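Local coordinates for phosphoribosylamidoimidazole- succinocarboxamide synthase (Saccharomyces cerevisiae, PDB 1OBG), which catalyses the ATP-dependent ligation of aspartate to the carboxylate of CAIR, forming SAICAR in de novo purine biosynthesis, at residues F62-L67 against D232-P237; V118-Y123 against T215-G220; S187-E192 against K224-I229. All blocks are in the same frame, centred on the assembly; numbering follows the deposited sequence.

Contact 1 of 3, residues F62-L67 against D232-P237. With AMP (adenosine monophosphate), chain B.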
# COMPACT_ATOMS: atom_id res chain seq x y z
N PHE A 62 4.46 -7.72 -8.83
CA PHE A 62 4.61 -7.04 -10.08
C PHE A 62 5.42 -5.75 -9.92
O PHE A 62 6.39 -5.51 -10.65
CB PHE A 62 3.26 -6.73 -10.71
CG PHE A 62 3.37 -5.79 -11.88
CD1 PHE A 62 3.25 -4.42 -11.69
CD2 PHE A 62 3.64 -6.29 -13.16
CE1 PHE A 62 3.39 -3.55 -12.74
CE2 PHE A 62 3.77 -5.41 -14.23
CZ PHE A 62 3.64 -4.04 -14.02
N TRP A 63 5.03 -4.90 -8.97
CA TRP A 63 5.74 -3.63 -8.83
C TRP A 63 7.20 -3.82 -8.37
O TRP A 63 8.09 -3.09 -8.81
CB TRP A 63 5.03 -2.70 -7.85
CG TRP A 63 3.69 -2.12 -8.30
CD1 TRP A 63 2.48 -2.32 -7.70
CD2 TRP A 63 3.46 -1.24 -9.39
NE1 TRP A 63 1.50 -1.63 -8.37
CE2 TRP A 63 2.08 -0.95 -9.41
CE3 TRP A 63 4.27 -0.65 -10.36
CZ2 TRP A 63 1.50 -0.09 -10.35
CZ3 TRP A 63 3.70 0.20 -11.31
CH2 TRP A 63 2.33 0.47 -11.29
N PHE A 64 7.45 -4.77 -7.47
CA PHE A 64 8.82 -5.00 -7.02
C PHE A 64 9.71 -5.39 -8.21
O PHE A 64 10.85 -4.91 -8.32
CB PHE A 64 8.86 -6.10 -5.97
CG PHE A 64 8.53 -5.64 -4.58
CD1 PHE A 64 9.15 -4.52 -4.02
CD2 PHE A 64 7.58 -6.33 -3.84
CE1 PHE A 64 8.83 -4.11 -2.70
CE2 PHE A 64 7.25 -5.94 -2.55
CZ PHE A 64 7.88 -4.82 -1.97
N LYS A 65 9.18 -6.25 -9.09
CA LYS A 65 9.87 -6.63 -10.31
C LYS A 65 10.04 -5.42 -11.27
O LYS A 65 11.14 -5.19 -11.76
CB LYS A 65 9.16 -7.82 -11.00
N PHE A 66 8.97 -4.66 -11.49
CA PHE A 66 9.00 -3.45 -12.29
C PHE A 66 10.09 -2.46 -11.83
O PHE A 66 10.70 -1.75 -12.64
CB PHE A 66 7.61 -2.79 -12.24
CG PHE A 66 7.44 -1.60 -13.14
CD1 PHE A 66 7.26 -1.77 -14.52
CD2 PHE A 66 7.44 -0.31 -12.62
CE1 PHE A 66 7.10 -0.66 -15.36
CE2 PHE A 66 7.27 0.80 -13.46
CZ PHE A 66 7.10 0.62 -14.83
N LEU A 67 10.34 -2.42 -10.52
CA LEU A 67 11.31 -1.48 -9.96
C LEU A 67 12.63 -2.13 -9.58
O LEU A 67 13.42 -1.51 -8.89
CB LEU A 67 10.73 -0.84 -8.67
CG LEU A 67 9.46 -0.01 -8.89
CD1 LEU A 67 8.78 0.32 -7.54
CD2 LEU A 67 9.78 1.26 -9.69
N ASP A 232 7.79 -3.02 3.17
CA ASP A 232 6.34 -2.94 3.19
C ASP A 232 5.72 -3.34 1.84
O ASP A 232 6.34 -4.03 1.05
CB ASP A 232 5.89 -1.55 3.61
CG ASP A 232 4.54 -1.56 4.30
OD1 ASP A 232 4.28 -2.50 5.09
OD2 ASP A 232 3.67 -0.67 4.10
N GLU A 233 4.48 -2.92 1.59
CA GLU A 233 3.84 -3.20 0.31
C GLU A 233 3.96 -1.95 -0.53
O GLU A 233 4.06 -0.84 -0.01
CB GLU A 233 2.36 -3.64 0.48
CG GLU A 233 1.31 -2.66 -0.08
CD GLU A 233 -0.13 -2.97 0.33
OE1 GLU A 233 -0.76 -2.07 0.92
OE2 GLU A 233 -0.65 -4.09 0.06
N VAL A 234 3.95 -2.15 -1.84
CA VAL A 234 4.20 -1.09 -2.78
C VAL A 234 3.05 -0.95 -3.77
O VAL A 234 2.64 -1.94 -4.42
CB VAL A 234 5.56 -1.39 -3.50
CG1 VAL A 234 5.59 -2.81 -4.06
CG2 VAL A 234 5.81 -0.43 -4.60
N LEU A 235 2.52 0.27 -3.87
CA LEU A 235 1.63 0.69 -4.96
C LEU A 235 0.38 -0.18 -5.14
O LEU A 235 -0.03 -0.49 -6.27
CB LEU A 235 2.41 0.78 -6.29
CG LEU A 235 3.15 2.01 -6.82
CD1 LEU A 235 2.66 3.38 -6.30
CD2 LEU A 235 4.66 1.85 -6.71
N THR A 236 -0.21 -0.60 -4.03
CA THR A 236 -1.50 -1.26 -4.11
C THR A 236 -2.59 -0.23 -3.74
O THR A 236 -2.27 0.81 -3.17
CB THR A 236 -1.61 -2.40 -3.12
OG1 THR A 236 -1.58 -1.86 -1.80
CG2 THR A 236 -0.41 -3.32 -3.19
N PRO A 237 -3.85 -0.54 -4.04
CA PRO A 237 -4.95 0.36 -3.67
C PRO A 237 -5.11 0.57 -2.16
O PRO A 237 -5.76 1.53 -1.78
CB PRO A 237 -6.19 -0.33 -4.26
CG PRO A 237 -5.69 -1.43 -5.15
CD PRO A 237 -4.31 -1.74 -4.75
P AMP B . 1.45 -3.45 8.54
O1P AMP B . 1.07 -2.94 7.15
O2P AMP B . 0.95 -4.83 8.81
O3P AMP B . 0.89 -2.44 9.67
O5' AMP B . 3.05 -3.52 8.65
C5' AMP B . 3.59 -4.11 9.80
C4' AMP B . 4.87 -3.38 10.14
O4' AMP B . 5.94 -3.99 9.45
C3' AMP B . 4.82 -1.92 9.71
O3' AMP B . 5.16 -1.11 10.81
C2' AMP B . 5.88 -1.81 8.63
O2' AMP B . 6.55 -0.59 8.74
C1' AMP B . 6.80 -2.98 8.99
N9 AMP B . 7.63 -3.50 7.89
C8 AMP B . 7.35 -3.58 6.54
N7 AMP B . 8.44 -4.13 5.93
C5 AMP B . 9.39 -4.40 6.86
C6 AMP B . 10.67 -4.95 6.80
N6 AMP B . 11.13 -5.53 5.69
N1 AMP B . 11.39 -5.08 7.97
C2 AMP B . 10.87 -4.68 9.18
N3 AMP B . 9.60 -4.14 9.23
C4 AMP B . 8.88 -4.00 8.09

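Contact 2 of 3, residues V118-Y123 against T215-G220. With AMP (adenosine monophosphate), chain B; SO4 (sulfate ion), chain C.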
# COMPACT_ATOMS: atom_id res chain seq x y z
N VAL A 118 6.77 7.89 3.86
CA VAL A 118 7.27 8.61 2.71
C VAL A 118 6.13 8.72 1.70
O VAL A 118 5.94 7.85 0.84
CB VAL A 118 8.48 7.92 2.14
CG1 VAL A 118 9.05 8.73 0.93
CG2 VAL A 118 9.54 7.82 3.22
N ILE A 119 5.36 9.78 1.84
CA ILE A 119 4.20 9.94 0.98
C ILE A 119 4.60 10.88 -0.13
O ILE A 119 5.20 11.92 0.12
CB ILE A 119 3.01 10.50 1.75
CG1 ILE A 119 2.52 9.44 2.74
CG2 ILE A 119 1.89 10.91 0.76
CD1 ILE A 119 1.90 10.01 4.05
N VAL A 120 4.28 10.49 -1.36
CA VAL A 120 4.51 11.33 -2.51
C VAL A 120 3.16 11.56 -3.17
O VAL A 120 2.38 10.61 -3.33
CB VAL A 120 5.45 10.61 -3.52
CG1 VAL A 120 5.77 11.55 -4.72
CG2 VAL A 120 6.72 10.15 -2.82
N ARG A 121 2.90 12.81 -3.57
CA ARG A 121 1.61 13.17 -4.16
C ARG A 121 1.81 13.71 -5.55
O ARG A 121 2.57 14.65 -5.73
CB ARG A 121 0.95 14.28 -3.32
CG ARG A 121 0.79 13.94 -1.87
CD ARG A 121 0.02 15.00 -1.05
NE ARG A 121 -0.08 14.53 0.33
CZ ARG A 121 -1.12 13.87 0.80
NH1 ARG A 121 -2.18 13.61 0.02
NH2 ARG A 121 -1.12 13.46 2.05
N GLY A 122 1.14 13.14 -6.55
CA GLY A 122 1.17 13.72 -7.89
C GLY A 122 -0.01 14.64 -8.15
O GLY A 122 0.04 15.46 -9.07
N TYR A 123 -1.08 14.52 -7.37
CA TYR A 123 -2.32 15.27 -7.61
C TYR A 123 -2.85 15.79 -6.28
O TYR A 123 -2.65 15.16 -5.23
CB TYR A 123 -3.39 14.37 -8.22
CG TYR A 123 -3.02 13.82 -9.57
CD1 TYR A 123 -2.02 12.84 -9.69
CD2 TYR A 123 -3.65 14.27 -10.73
CE1 TYR A 123 -1.66 12.34 -10.91
CE2 TYR A 123 -3.30 13.76 -11.98
CZ TYR A 123 -2.31 12.80 -12.05
OH TYR A 123 -1.95 12.28 -13.26
N THR A 215 0.90 8.01 -3.07
CA THR A 215 1.23 6.70 -2.57
C THR A 215 2.09 6.86 -1.32
O THR A 215 2.73 7.88 -1.14
CB THR A 215 1.95 5.86 -3.67
OG1 THR A 215 1.91 4.47 -3.29
CG2 THR A 215 3.44 6.20 -3.76
N LYS A 216 2.08 5.84 -0.47
CA LYS A 216 2.86 5.84 0.74
C LYS A 216 3.98 4.80 0.57
O LYS A 216 3.71 3.61 0.38
CB LYS A 216 1.93 5.50 1.92
CG LYS A 216 2.60 5.41 3.29
CD LYS A 216 1.58 5.14 4.39
CE LYS A 216 1.50 3.65 4.75
NZ LYS A 216 2.73 2.88 4.38
N PHE A 217 5.24 5.22 0.61
CA PHE A 217 6.33 4.25 0.59
C PHE A 217 6.84 4.10 2.02
O PHE A 217 6.73 5.03 2.84
CB PHE A 217 7.52 4.74 -0.27
CG PHE A 217 7.25 4.78 -1.77
CD1 PHE A 217 6.88 3.62 -2.48
CD2 PHE A 217 7.40 5.97 -2.47
CE1 PHE A 217 6.67 3.68 -3.89
CE2 PHE A 217 7.19 6.03 -3.85
CZ PHE A 217 6.82 4.91 -4.56
N GLU A 218 7.44 2.95 2.31
CA GLU A 218 8.27 2.86 3.48
C GLU A 218 9.63 2.33 3.08
O GLU A 218 9.71 1.46 2.23
CB GLU A 218 7.60 1.97 4.52
CG GLU A 218 6.45 2.70 5.18
CD GLU A 218 5.74 1.88 6.24
OE1 GLU A 218 4.78 2.41 6.82
OE2 GLU A 218 6.14 0.72 6.47
N PHE A 219 10.67 2.88 3.70
CA PHE A 219 12.03 2.55 3.38
C PHE A 219 12.76 2.05 4.61
O PHE A 219 12.58 2.56 5.73
CB PHE A 219 12.78 3.77 2.84
CG PHE A 219 12.29 4.27 1.50
CD1 PHE A 219 12.15 3.42 0.41
CD2 PHE A 219 11.98 5.60 1.32
CE1 PHE A 219 11.70 3.90 -0.84
CE2 PHE A 219 11.53 6.08 0.07
CZ PHE A 219 11.39 5.21 -1.00
N GLY A 220 13.60 1.06 4.37
CA GLY A 220 14.57 0.62 5.34
C GLY A 220 15.94 1.05 4.87
O GLY A 220 16.11 1.57 3.76
P AMP B . 1.45 -3.45 8.54
O1P AMP B . 1.07 -2.94 7.15
O2P AMP B . 0.95 -4.83 8.81
O3P AMP B . 0.89 -2.44 9.67
O5' AMP B . 3.05 -3.52 8.65
C5' AMP B . 3.59 -4.11 9.80
C4' AMP B . 4.87 -3.38 10.14
O4' AMP B . 5.94 -3.99 9.45
C3' AMP B . 4.82 -1.92 9.71
O3' AMP B . 5.16 -1.11 10.81
C2' AMP B . 5.88 -1.81 8.63
O2' AMP B . 6.55 -0.59 8.74
C1' AMP B . 6.80 -2.98 8.99
N9 AMP B . 7.63 -3.50 7.89
C8 AMP B . 7.35 -3.58 6.54
N7 AMP B . 8.44 -4.13 5.93
C5 AMP B . 9.39 -4.40 6.86
C6 AMP B . 10.67 -4.95 6.80
N6 AMP B . 11.13 -5.53 5.69
N1 AMP B . 11.39 -5.08 7.97
C2 AMP B . 10.87 -4.68 9.18
N3 AMP B . 9.60 -4.14 9.23
C4 AMP B . 8.88 -4.00 8.09
S SO4 C . -4.44 11.91 2.65
O1 SO4 C . -5.39 12.87 3.20
O2 SO4 C . -4.31 12.21 1.23
O3 SO4 C . -3.18 12.04 3.36
O4 SO4 C . -4.97 10.58 2.78

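Contact 3 of 3, residues S187-E192 against K224-I229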
# COMPACT_ATOMS: atom_id res chain seq x y z
N SER A 187 17.63 12.54 4.29
CA SER A 187 16.29 12.97 3.93
C SER A 187 16.22 13.37 2.46
O SER A 187 15.18 13.19 1.81
CB SER A 187 15.79 14.11 4.83
OG SER A 187 16.49 15.31 4.54
N ARG A 188 17.33 13.92 1.95
CA ARG A 188 17.44 14.30 0.54
C ARG A 188 17.47 13.07 -0.37
O ARG A 188 16.82 13.05 -1.42
CB ARG A 188 18.71 15.13 0.30
CG ARG A 188 18.51 16.59 0.65
CD ARG A 188 19.80 17.42 0.60
NE ARG A 188 19.63 18.69 1.32
CZ ARG A 188 20.62 19.54 1.58
NH1 ARG A 188 21.87 19.28 1.19
NH2 ARG A 188 20.36 20.67 2.24
N ARG A 189 18.23 12.06 0.03
CA ARG A 189 18.28 10.82 -0.72
C ARG A 189 16.92 10.13 -0.74
O ARG A 189 16.53 9.55 -1.74
CB ARG A 189 19.32 9.86 -0.15
CG ARG A 189 20.79 10.32 -0.31
CD ARG A 189 21.74 9.41 0.50
NE ARG A 189 21.75 8.06 -0.06
CZ ARG A 189 21.89 6.92 0.63
NH1 ARG A 189 22.03 6.92 1.95
NH2 ARG A 189 21.88 5.77 -0.04
N VAL A 190 16.21 10.21 0.38
CA VAL A 190 14.87 9.63 0.46
C VAL A 190 13.92 10.33 -0.48
O VAL A 190 13.17 9.67 -1.20
CB VAL A 190 14.34 9.66 1.91
CG1 VAL A 190 12.84 9.40 1.95
CG2 VAL A 190 15.05 8.60 2.71
N ALA A 191 13.95 11.66 -0.49
CA ALA A 191 13.05 12.45 -1.32
C ALA A 191 13.36 12.13 -2.79
O ALA A 191 12.44 11.88 -3.58
CB ALA A 191 13.24 13.95 -1.04
N GLU A 192 14.64 12.13 -3.15
CA GLU A 192 15.04 11.89 -4.55
C GLU A 192 14.50 10.53 -4.98
O GLU A 192 13.90 10.38 -6.05
CB GLU A 192 16.58 11.92 -4.73
CG GLU A 192 17.04 11.37 -6.10
CD GLU A 192 18.54 11.19 -6.20
OE1 GLU A 192 19.08 10.34 -5.47
OE2 GLU A 192 19.19 11.89 -7.00
N LYS A 224 25.23 -1.17 6.98
CA LYS A 224 26.56 -1.49 6.48
C LYS A 224 26.82 -0.71 5.19
O LYS A 224 27.76 0.09 5.13
CB LYS A 224 26.73 -3.00 6.24
CG LYS A 224 26.60 -3.87 7.49
CD LYS A 224 27.91 -3.92 8.29
CE LYS A 224 27.69 -4.56 9.64
NZ LYS A 224 27.88 -6.04 9.58
N THR A 225 25.99 -0.95 4.17
CA THR A 225 26.21 -0.43 2.82
C THR A 225 25.62 0.96 2.59
O THR A 225 25.84 1.56 1.54
CB THR A 225 25.63 -1.39 1.76
OG1 THR A 225 24.22 -1.53 1.99
CG2 THR A 225 26.16 -2.82 1.95
N ASN A 226 24.87 1.46 3.58
CA ASN A 226 24.09 2.71 3.47
C ASN A 226 22.96 2.74 2.44
O ASN A 226 22.40 3.79 2.18
CB ASN A 226 25.00 3.94 3.29
CG ASN A 226 24.59 5.10 4.18
OD1 ASN A 226 24.89 6.26 3.88
ND2 ASN A 226 23.90 4.80 5.28
N GLU A 227 22.63 1.59 1.85
CA GLU A 227 21.63 1.52 0.79
C GLU A 227 20.22 1.64 1.35
O GLU A 227 19.90 1.06 2.39
CB GLU A 227 21.73 0.19 0.05
CG GLU A 227 22.88 0.06 -0.92
CD GLU A 227 22.94 -1.34 -1.53
OE1 GLU A 227 22.54 -1.48 -2.71
OE2 GLU A 227 23.37 -2.29 -0.84
N ILE A 228 19.38 2.38 0.65
CA ILE A 228 17.97 2.45 1.00
C ILE A 228 17.23 1.24 0.40
O ILE A 228 17.45 0.89 -0.75
CB ILE A 228 17.38 3.79 0.53
CG1 ILE A 228 18.08 4.95 1.26
CG2 ILE A 228 15.86 3.82 0.77
CD1 ILE A 228 17.69 6.37 0.75
N ILE A 229 16.35 0.62 1.19
CA ILE A 229 15.62 -0.58 0.76
C ILE A 229 14.13 -0.31 0.78
O ILE A 229 13.62 0.25 1.74
CB ILE A 229 15.89 -1.79 1.72
CG1 ILE A 229 17.38 -1.97 2.06
CG2 ILE A 229 15.24 -3.10 1.18
CD1 ILE A 229 18.24 -2.34 0.91
O HOH W 1 22.87 8.79 3.53

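Contact 1 of 3, residues F62-L67 against D232-P237
Trp63 and Leu235 make the tightest part of this contact. The CB of Leu235 sits over one face of the indole, 3.4 Å from the centroid of the Trp63 five-membered ring and 15° off its normal, a CH-pi contact in which the two side chains run at about a right angle. Phe62 CD1, from the same helix, meets the opposite indole face near its rim. At the same end of the ring as Leu235 CB, Trp63 NE1 gives a weak hydrogen bond to Leu235 O, 2.8 Å long but bent to 116°; the carbonyl lies near the N-H without lining up with it. A tryptophan suits the place because one flat group offers both an apolar face and a polar N-H.

The next residue, Phe64, receives a methyl in the same manner. Val234 CG1 stands over the middle of the Phe64 ring, 3.6 Å from its centroid, while Asp232 O meets the ring in its plane, 3.5 Å from Phe64 CZ. Chi1 of Val234 (51°) sets CG1 between backbone N and carbonyl carbon, which directs it at the helix; its other methyl, CG2, is 4.2 Å from Leu67 CD1, a looser touch.

Away from these side chains the contact gives out. Phe66, on another side of the helix, is partly exposed and lies against Lys200 and Tyr204, and Glu233 also points away from the helix. Asp232 turns from the helix toward the nucleotide: its backbone N donates to AMP N7 at 3.0 Å, and its OD1 forms a salt bridge with Arg20. The loop following strand 228-230 thus packs its apolar side on helix 52-66 while Asp232, near its start, reads adenine N7 through its main-chain N-H, forming part of the nucleotide pocket of this SAICAR synthetase.

Contact 2 of 3, residues V118-Y123 against T215-G220
Two antiparallel strands at the heart of the mixed sheet meet here, beside the ribose end of the nucleotide pocket. Val118 and Phe217 form a hydrogen-bonded pair, with Val118 N to Phe217 O at 3.0 Å and the straighter Phe217 N to Val118 O at 2.7 Å (173°). Val120 and Thr215 form the next such pair, and between them the non-hydrogen-bonded pair Ile119 and Lys216 brings the backbones closer. In that gap Ile119 CA points its hydrogen at Thr215 O, 3.3 Å away.

Val118, Val120, Thr215 and Phe217 share one face, where helix 184-208 packs on Val118, Val120 and Phe217, while Thr215 lies by Leu235 and bonds through OG1 to Ser240; branched and aromatic side chains suit this buried layer. With CG1 of Val118 anti to its backbone N (chi1 -178°), both methyls reach Phe219, CG1 coming within 3.7 Å of Phe219 CE2 as the side chains cross at about a right angle.

On the other face, Ile119 CG1 rests against the CB and CG methylenes of Lys216, a residue whose apolar stem can pack while its amine reaches away to a salt bridge with Glu218 OE1 whose hydrogen bond is weak. Beyond the pairing, the extended Arg121 presents the end of its guanidinium to a sulfate, probably from the crystallisation liquor: NH1 and NH2 each donate almost straight to a different oxygen, with Ile119 CG2 above the rim of one guanidinium face. At the other end, the extended Glu218 carries its carboxylate to the nucleotide, where OE2 accepts a hydrogen bond from AMP O2' at 2.7 Å.

Contact 3 of 3, residues S187-E192 against K224-I229
Hydrogen bonding centres on Arg189, which reaches from the helix to the backbone carbonyl of Asn226. Two nitrogens at the end of the guanidinium converge on this one oxygen: NH2 donates to Asn226 O at 3.0 Å and NH1 to the same Asn226 O at 3.2 Å. The oxygen lies almost in the guanidinium plane; seen from the Asn226 carbonyl, NH1 lies in the carbonyl plane and NH2 is tilted 32° from it. A bend at chi3 (66°) turns the guanidinium out of line with the aliphatic stem. Arginine suits a place like this, with a long stem and a fan of donors able to hold a loop carbonyl.

Water supplies a second route. One molecule accepts from Arg189 NH1 at 2.6 Å and donates to Asn226 OD1 at 3.3 Å, joining the two side chains, whose flat groups are turned 38° apart.

Apolar contact lies beneath the polar layer. Ile228 reaches toward the helix, and its CD1 touches Arg189 CB and Val190 CG2, each at 4.0 Å, while also lying beneath the middle of the guanidinium face. The slender isoleucine tip fits between the arginine stem and the branched valine.

Helix 184-208 here packs against the start of strand 228-230 and the turn preceding it; Phe219 of strand 210-221 touches both Val190 and Ile228, and Val190 also meets Ile114 and Val118 of strand 112-121.

How the contacts relate
Contacts 2 and 3 cross along the chain and meet in the mixed sheet, their centres 14 Å apart: Gly220 N lies 2.7 Å from Ile229 O, a probable hydrogen bond between adjacent strands 210-221 and 228-230. Both are nested inside the loop closed by contact 1. Contact 1 packs on contact 2, 12 Å away between centres, where Leu235 CD2 comes 3.9 Å from Phe217 CE1. These two contacts also flank the same nucleotide, Asp232 serving the adenine and Glu218 the ribose. Contact 3 is peripheral, about 20 Å from the chain centre, with the Ile228 side chain about 12 Å from bound AMP.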